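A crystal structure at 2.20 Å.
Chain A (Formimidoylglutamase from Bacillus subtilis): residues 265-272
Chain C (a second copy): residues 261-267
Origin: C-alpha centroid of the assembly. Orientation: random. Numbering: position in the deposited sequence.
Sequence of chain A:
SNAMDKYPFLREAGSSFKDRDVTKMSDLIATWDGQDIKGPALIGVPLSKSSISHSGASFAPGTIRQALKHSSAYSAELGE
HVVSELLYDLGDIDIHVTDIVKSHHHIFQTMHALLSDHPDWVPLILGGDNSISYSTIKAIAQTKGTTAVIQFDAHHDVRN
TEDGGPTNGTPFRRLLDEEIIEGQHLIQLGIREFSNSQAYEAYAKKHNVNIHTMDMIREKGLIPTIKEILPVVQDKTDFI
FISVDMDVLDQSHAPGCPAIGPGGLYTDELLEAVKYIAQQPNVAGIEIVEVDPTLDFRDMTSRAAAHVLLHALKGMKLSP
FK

Chain A 265-272: LYTDELLE
Chain C 261-267: GPGGLYT

Two copies of Formimidoylglutamase meet here through the first turns of a chain A helix and an irregular segment of chain C. The two stretches bury 234 Å² between them, both sides summed. The register is set by two CA pairs: Thr A267 CA lies 6.1 Å from Pro C262 CA, and Asp A268 CA lies 4.9 Å from Gly C263 CA.

Leu A265 is extended (phi/psi -81/160), buried and out of reach of chain C. Its rotamer is m, t.

Tyr A266 is the N-cap residue, still extended at -94/158, with chi1 m and chi2 111°. Its CB points toward chain C and lies 4.4 Å from Tyr C266 OH. Its backbone N donates to Glu A269 OE1 at 3.1 Å, nearly straight at 177°. This bond ties the residue before the helix to a side chain of the first turn.

The helix starts at Thr A267 (-67/-40) and continues beyond Glu A272. Leu A270 N bonds to Tyr A266 O at 3.1 Å, Leu A271 N to Thr A267 O at 2.9 Å, and Glu A272 N to Asp A268 O at 3.1 Å.

Thr A267 has chi1 m and points toward chain C. Its CG2 packs tightly on Pro C262 CB at 3.3 Å.

Asp A268 (chi1 p, chi2 8°) leaves the backbone sideways. Its CB is 4.2 Å from Gly C263 CA. Gly C263 adopts 85/29, where a CB would jam against the preceding carbonyl O; this alone calls for glycine. Asp A268 OD2 lies at the ring edge of Tyr C266, near the ring plane, 3.3 Å from Tyr C266 OH. A hydrogen bond from that hydroxyl is possible but not settled, since its proton has another acceptor within reach. Tyr C266 is itself an N-cap residue, at -100/150 with chi1 m and chi2 111°, and points toward chain A.

One water joins the two chains. It accepts from Asp A268 N at 3.0 Å and, weakly, from Gly C263 N at 3.4 Å. It also hydrogen-bonds Tyr C266 OH at 3.1 Å.

Glu A269 (t, t, chi3 18°) and Leu A270 (t, p) do not touch chain C.

Leu A271 (m, t) is one helical turn beyond Thr A267 and also points toward chain C. Its CD1 meets Pro C262 CG at 4.1 Å, an apolar contact. Pro C262 (-80/164, C-gamma endo) thus touches both residues.

Glu A272 (t, t) is exposed, poorly ordered and out of reach.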

# COMPACT_ATOMS: atom_id res chain seq x y z
N LEU A 265 6.12 24.73 6.25
CA LEU A 265 5.07 25.31 7.08
C LEU A 265 4.15 24.21 7.54
O LEU A 265 4.06 23.16 6.93
CB LEU A 265 4.24 26.33 6.29
CG LEU A 265 4.92 27.56 5.70
CD1 LEU A 265 3.94 28.30 4.79
CD2 LEU A 265 5.38 28.45 6.83
N TYR A 266 3.42 24.49 8.61
CA TYR A 266 2.34 23.60 9.02
C TYR A 266 1.04 24.10 8.40
O TYR A 266 0.96 25.27 7.99
CB TYR A 266 2.34 23.49 10.54
CG TYR A 266 3.69 22.96 10.98
CD1 TYR A 266 4.60 23.76 11.66
CD2 TYR A 266 4.10 21.69 10.61
CE1 TYR A 266 5.86 23.27 12.02
CE2 TYR A 266 5.35 21.19 10.96
CZ TYR A 266 6.23 21.99 11.67
OH TYR A 266 7.47 21.48 12.01
N THR A 267 0.06 23.22 8.27
CA THR A 267 -1.14 23.54 7.51
C THR A 267 -2.00 24.63 8.17
O THR A 267 -2.52 25.50 7.47
CB THR A 267 -1.99 22.31 7.16
OG1 THR A 267 -1.21 21.38 6.41
CG2 THR A 267 -3.17 22.72 6.27
N ASP A 268 -2.14 24.60 9.50
CA ASP A 268 -2.91 25.65 10.19
C ASP A 268 -2.24 27.01 10.03
O ASP A 268 -2.90 28.04 9.93
CB ASP A 268 -3.13 25.31 11.68
CG ASP A 268 -1.83 25.02 12.44
OD1 ASP A 268 -0.72 25.22 11.89
OD2 ASP A 268 -1.92 24.57 13.61
N GLU A 269 -0.92 27.00 9.98
CA GLU A 269 -0.12 28.19 9.80
C GLU A 269 -0.35 28.79 8.39
O GLU A 269 -0.37 30.01 8.20
CB GLU A 269 1.34 27.78 10.01
CG GLU A 269 2.40 28.84 9.90
CD GLU A 269 3.77 28.29 10.29
OE1 GLU A 269 3.93 27.04 10.32
OE2 GLU A 269 4.69 29.09 10.56
N LEU A 270 -0.53 27.92 7.40
CA LEU A 270 -0.76 28.38 6.03
C LEU A 270 -2.23 28.82 5.84
O LEU A 270 -2.51 29.79 5.13
CB LEU A 270 -0.37 27.29 5.03
CG LEU A 270 -0.83 27.41 3.58
CD1 LEU A 270 -0.20 28.63 2.92
CD2 LEU A 270 -0.50 26.09 2.79
N LEU A 271 -3.15 28.10 6.47
CA LEU A 271 -4.57 28.45 6.38
C LEU A 271 -4.84 29.86 6.92
O LEU A 271 -5.56 30.66 6.31
CB LEU A 271 -5.42 27.41 7.15
CG LEU A 271 -5.32 26.00 6.55
CD1 LEU A 271 -6.15 25.00 7.35
CD2 LEU A 271 -5.77 26.02 5.09
N GLU A 272 -4.23 30.16 8.07
CA GLU A 272 -4.39 31.47 8.70
C GLU A 272 -3.87 32.55 7.77
O GLU A 272 -4.55 33.54 7.53
CB GLU A 272 -3.66 31.52 10.05
CG GLU A 272 -4.17 32.61 10.99
CD GLU A 272 -3.75 32.39 12.44
OE1 GLU A 272 -2.77 31.64 12.67
OE2 GLU A 272 -4.40 32.97 13.34
N GLY C 261 -8.57 15.97 8.92
CA GLY C 261 -8.43 17.24 8.24
C GLY C 261 -7.32 17.99 8.94
O GLY C 261 -6.89 17.58 10.01
N PRO C 262 -6.87 19.09 8.35
CA PRO C 262 -5.80 19.87 9.00
C PRO C 262 -6.35 20.78 10.11
O PRO C 262 -7.56 20.98 10.20
CB PRO C 262 -5.23 20.69 7.84
CG PRO C 262 -6.41 20.92 6.95
CD PRO C 262 -7.29 19.68 7.07
N GLY C 263 -5.47 21.28 10.98
CA GLY C 263 -5.88 22.21 12.02
C GLY C 263 -6.41 21.62 13.31
O GLY C 263 -7.21 22.24 13.98
N GLY C 264 -5.98 20.42 13.68
CA GLY C 264 -6.38 19.84 14.95
C GLY C 264 -5.28 19.84 16.00
O GLY C 264 -4.23 20.46 15.81
N LEU C 265 -5.53 19.16 17.12
CA LEU C 265 -4.55 19.03 18.20
C LEU C 265 -3.34 18.21 17.75
O LEU C 265 -3.44 17.42 16.82
CB LEU C 265 -5.19 18.37 19.44
CG LEU C 265 -6.21 19.18 20.27
CD1 LEU C 265 -6.69 18.38 21.49
CD2 LEU C 265 -5.61 20.52 20.71
N TYR C 266 -2.20 18.43 18.42
CA TYR C 266 -1.03 17.56 18.26
C TYR C 266 -0.99 16.60 19.43
O TYR C 266 -1.51 16.92 20.51
CB TYR C 266 0.24 18.40 18.07
CG TYR C 266 0.07 19.29 16.82
CD1 TYR C 266 -0.05 20.67 16.91
CD2 TYR C 266 -0.04 18.71 15.55
CE1 TYR C 266 -0.23 21.47 15.77
CE2 TYR C 266 -0.22 19.50 14.40
CZ TYR C 266 -0.32 20.87 14.52
OH TYR C 266 -0.50 21.65 13.38
N THR C 267 -0.45 15.40 19.22
CA THR C 267 -0.61 14.31 20.20
C THR C 267 -0.00 14.65 21.56
O THR C 267 -0.56 14.31 22.59
CB THR C 267 -0.04 12.94 19.69
OG1 THR C 267 -0.70 12.57 18.49
CG2 THR C 267 -0.31 11.81 20.70
O HOH W 1 -2.13 21.85 10.72